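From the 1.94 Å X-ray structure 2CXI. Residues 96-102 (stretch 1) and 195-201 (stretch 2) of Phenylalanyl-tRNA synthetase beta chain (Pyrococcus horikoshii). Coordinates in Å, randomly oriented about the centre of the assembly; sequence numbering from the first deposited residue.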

# COMPACT_ATOMS: atom_id res chain seq x y z
N LYS A 96 17.08 -9.12 14.28
CA LYS A 96 17.11 -9.75 15.60
C LYS A 96 17.36 -11.25 15.51
O LYS A 96 17.63 -11.91 16.52
CB LYS A 96 15.82 -9.50 16.36
CG LYS A 96 15.57 -8.01 16.69
CD LYS A 96 14.60 -7.93 17.87
CE LYS A 96 13.83 -6.59 17.88
NZ LYS A 96 14.41 -5.61 16.90
N LEU A 97 17.31 -11.78 14.29
CA LEU A 97 17.66 -13.21 14.06
C LEU A 97 19.18 -13.43 13.88
O LEU A 97 19.62 -14.57 13.69
CB LEU A 97 16.86 -13.75 12.86
CG LEU A 97 15.39 -14.10 13.14
CD1 LEU A 97 14.66 -14.46 11.85
CD2 LEU A 97 15.24 -15.24 14.21
N LYS A 98 19.95 -12.34 13.90
CA LYS A 98 21.38 -12.37 13.52
C LYS A 98 22.20 -13.44 14.23
O LYS A 98 23.04 -14.08 13.59
CB LYS A 98 22.06 -11.01 13.66
CG LYS A 98 23.52 -10.94 13.14
CD LYS A 98 23.65 -11.27 11.63
CE LYS A 98 25.08 -11.03 11.14
NZ LYS A 98 25.37 -11.58 9.76
N ASP A 99 21.93 -13.67 15.52
CA ASP A 99 22.68 -14.64 16.29
C ASP A 99 21.78 -15.81 16.65
O ASP A 99 22.06 -16.57 17.57
CB ASP A 99 23.28 -13.97 17.55
CG ASP A 99 24.40 -14.80 18.18
OD1 ASP A 99 25.15 -15.51 17.44
OD2 ASP A 99 24.58 -14.79 19.43
N ILE A 100 20.68 -15.97 15.90
CA ILE A 100 19.75 -17.07 16.16
C ILE A 100 19.62 -17.99 14.93
O ILE A 100 19.78 -19.24 15.04
CB ILE A 100 18.34 -16.52 16.62
CG1 ILE A 100 18.48 -15.65 17.89
CG2 ILE A 100 17.29 -17.67 16.78
CD1 ILE A 100 17.22 -14.84 18.26
N ARG A 101 19.31 -17.38 13.78
CA ARG A 101 19.30 -18.11 12.49
C ARG A 101 19.29 -17.04 11.37
O ARG A 101 18.24 -16.70 10.83
CB ARG A 101 18.11 -19.08 12.40
CG ARG A 101 18.21 -20.07 11.21
CD ARG A 101 17.15 -21.20 11.24
NE ARG A 101 17.44 -22.17 10.17
CZ ARG A 101 18.40 -23.10 10.22
NH1 ARG A 101 18.62 -23.88 9.16
NH2 ARG A 101 19.14 -23.27 11.33
N PRO A 102 20.47 -16.45 11.09
CA PRO A 102 20.53 -15.13 10.47
C PRO A 102 19.95 -14.99 9.06
O PRO A 102 19.34 -13.95 8.78
CB PRO A 102 22.04 -14.80 10.47
CG PRO A 102 22.74 -16.14 10.64
CD PRO A 102 21.81 -16.96 11.46
N ASP A 195 17.67 -22.31 23.50
CA ASP A 195 18.38 -21.49 24.49
C ASP A 195 18.52 -20.03 24.09
O ASP A 195 19.08 -19.25 24.84
CB ASP A 195 19.75 -22.09 24.78
CG ASP A 195 19.63 -23.49 25.39
OD1 ASP A 195 18.99 -23.59 26.47
OD2 ASP A 195 20.08 -24.53 24.86
N LYS A 196 17.96 -19.66 22.93
CA LYS A 196 17.96 -18.25 22.49
C LYS A 196 16.77 -17.52 23.09
O LYS A 196 15.83 -18.14 23.59
CB LYS A 196 17.94 -18.15 20.97
CG LYS A 196 18.99 -19.03 20.28
CD LYS A 196 20.45 -18.70 20.68
CE LYS A 196 20.91 -17.33 20.22
NZ LYS A 196 22.40 -17.16 20.43
N GLN A 197 16.83 -16.19 23.07
CA GLN A 197 15.77 -15.38 23.64
C GLN A 197 14.49 -15.44 22.80
O GLN A 197 13.40 -15.38 23.35
CB GLN A 197 16.25 -13.94 23.76
CG GLN A 197 15.45 -13.10 24.71
CD GLN A 197 15.76 -11.64 24.56
OE1 GLN A 197 16.78 -11.26 23.94
NE2 GLN A 197 14.88 -10.79 25.11
N PHE A 198 14.65 -15.56 21.48
CA PHE A 198 13.51 -15.58 20.54
C PHE A 198 13.66 -16.78 19.60
O PHE A 198 14.78 -17.29 19.41
CB PHE A 198 13.44 -14.30 19.71
CG PHE A 198 13.38 -13.05 20.55
CD1 PHE A 198 12.30 -12.81 21.39
CD2 PHE A 198 14.42 -12.12 20.50
CE1 PHE A 198 12.26 -11.66 22.20
CE2 PHE A 198 14.39 -10.95 21.29
CZ PHE A 198 13.29 -10.72 22.14
N TYR A 199 12.55 -17.26 19.04
CA TYR A 199 12.62 -18.34 18.02
C TYR A 199 12.26 -17.78 16.64
O TYR A 199 11.44 -16.85 16.54
CB TYR A 199 11.71 -19.52 18.37
CG TYR A 199 11.94 -20.16 19.72
CD1 TYR A 199 13.20 -20.13 20.34
CD2 TYR A 199 10.88 -20.79 20.39
CE1 TYR A 199 13.40 -20.72 21.58
CE2 TYR A 199 11.08 -21.40 21.62
CZ TYR A 199 12.35 -21.34 22.22
OH TYR A 199 12.55 -21.94 23.43
N PRO A 200 12.88 -18.31 15.58
CA PRO A 200 12.58 -17.83 14.23
C PRO A 200 11.15 -18.24 13.86
O PRO A 200 10.73 -19.37 14.14
CB PRO A 200 13.60 -18.57 13.33
CG PRO A 200 14.63 -19.18 14.29
CD PRO A 200 13.88 -19.40 15.57
N LEU A 201 10.42 -17.32 13.24
CA LEU A 201 9.09 -17.61 12.77
C LEU A 201 8.93 -17.03 11.35
O LEU A 201 9.36 -15.92 11.08
CB LEU A 201 8.06 -17.00 13.74
CG LEU A 201 6.74 -17.74 13.91
CD1 LEU A 201 7.01 -19.16 14.45
CD2 LEU A 201 5.84 -16.95 14.89
O HOH W 1 24.32 -18.11 18.64

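Small contacts between distant parts of a chain often divide into an apolar patch, which excludes water, and a polar margin, where a charged group must find enough partners to pay for its desolvation. The two stretches of the phenylalanyl-tRNA synthetase beta chain illustrate the principle with about 410 Å² of buried surface.

The polar margin centres on one atom, NZ of Lys196. Its CA-to-CB bond points toward the other stretch, and the chain bends through three successive m rotamers before chi4 straightens to t, laying the aliphatic portion along Ile100 (Lys196 CE to Ile100 CG1, 3.8 Å) and delivering the ammonium group to Asp99. There NZ donates a weak hydrogen bond to the backbone oxygen, Asp99 O, at 2.9 Å, and a second weak one to the carboxylate, Asp99 OD2, at 3.4 Å; the latter is also a salt bridge. Water 1 completes the cluster, accepting from Lys196 NZ at 2.8 Å and donating weakly to Asp99 OD1 at 3.0 Å. The ammonium group thus meets a carbonyl, a carboxylate and a water, while both carboxylate oxygens of Asp99 are engaged, one directly and one through the water. Lysine suits this position because its methylenes can pack against a hydrophobic neighbour while its charged end remains with polar partners.

The backbone around Asp99 is tied down from within. Leu97 O accepts from both Ile100 N and Arg101 N, each at 2.8 Å, so a single carbonyl satisfies two amides and holds the backbone in a compact turn.

Ile100 follows Asp99 and is the most heavily covered residue of the contact. With its CA-to-CB bond directed toward the other stretch, its branched side chain reaches two apolar neighbours: CD1 lies 4.1 Å from Phe198 CB and sits at the edge of the phenyl ring, near its plane, whereas CG2 lies 3.9 Å from Pro200 CG. Leu97 starts sideways, but its end comes nearer, bringing CD2 to 3.8 Å from Pro200 CB. Pro200 offers a compact apolar ring against which Leu97 and Ile100 both pack, and Arg101 adds its CB at 4.0 Å from Pro200 CG. The rest of the arginine leads away, its guanidinium nitrogens hydrogen-bonded elsewhere in the structure.

The accounting is not perfect. Phe198 O is buried by the contact without a partner anywhere in the model, and its near neighbour is a methyl group, Ile100 CD1, at 3.6 Å. A well-packed apolar patch can thus coexist with an unsatisfied carbonyl.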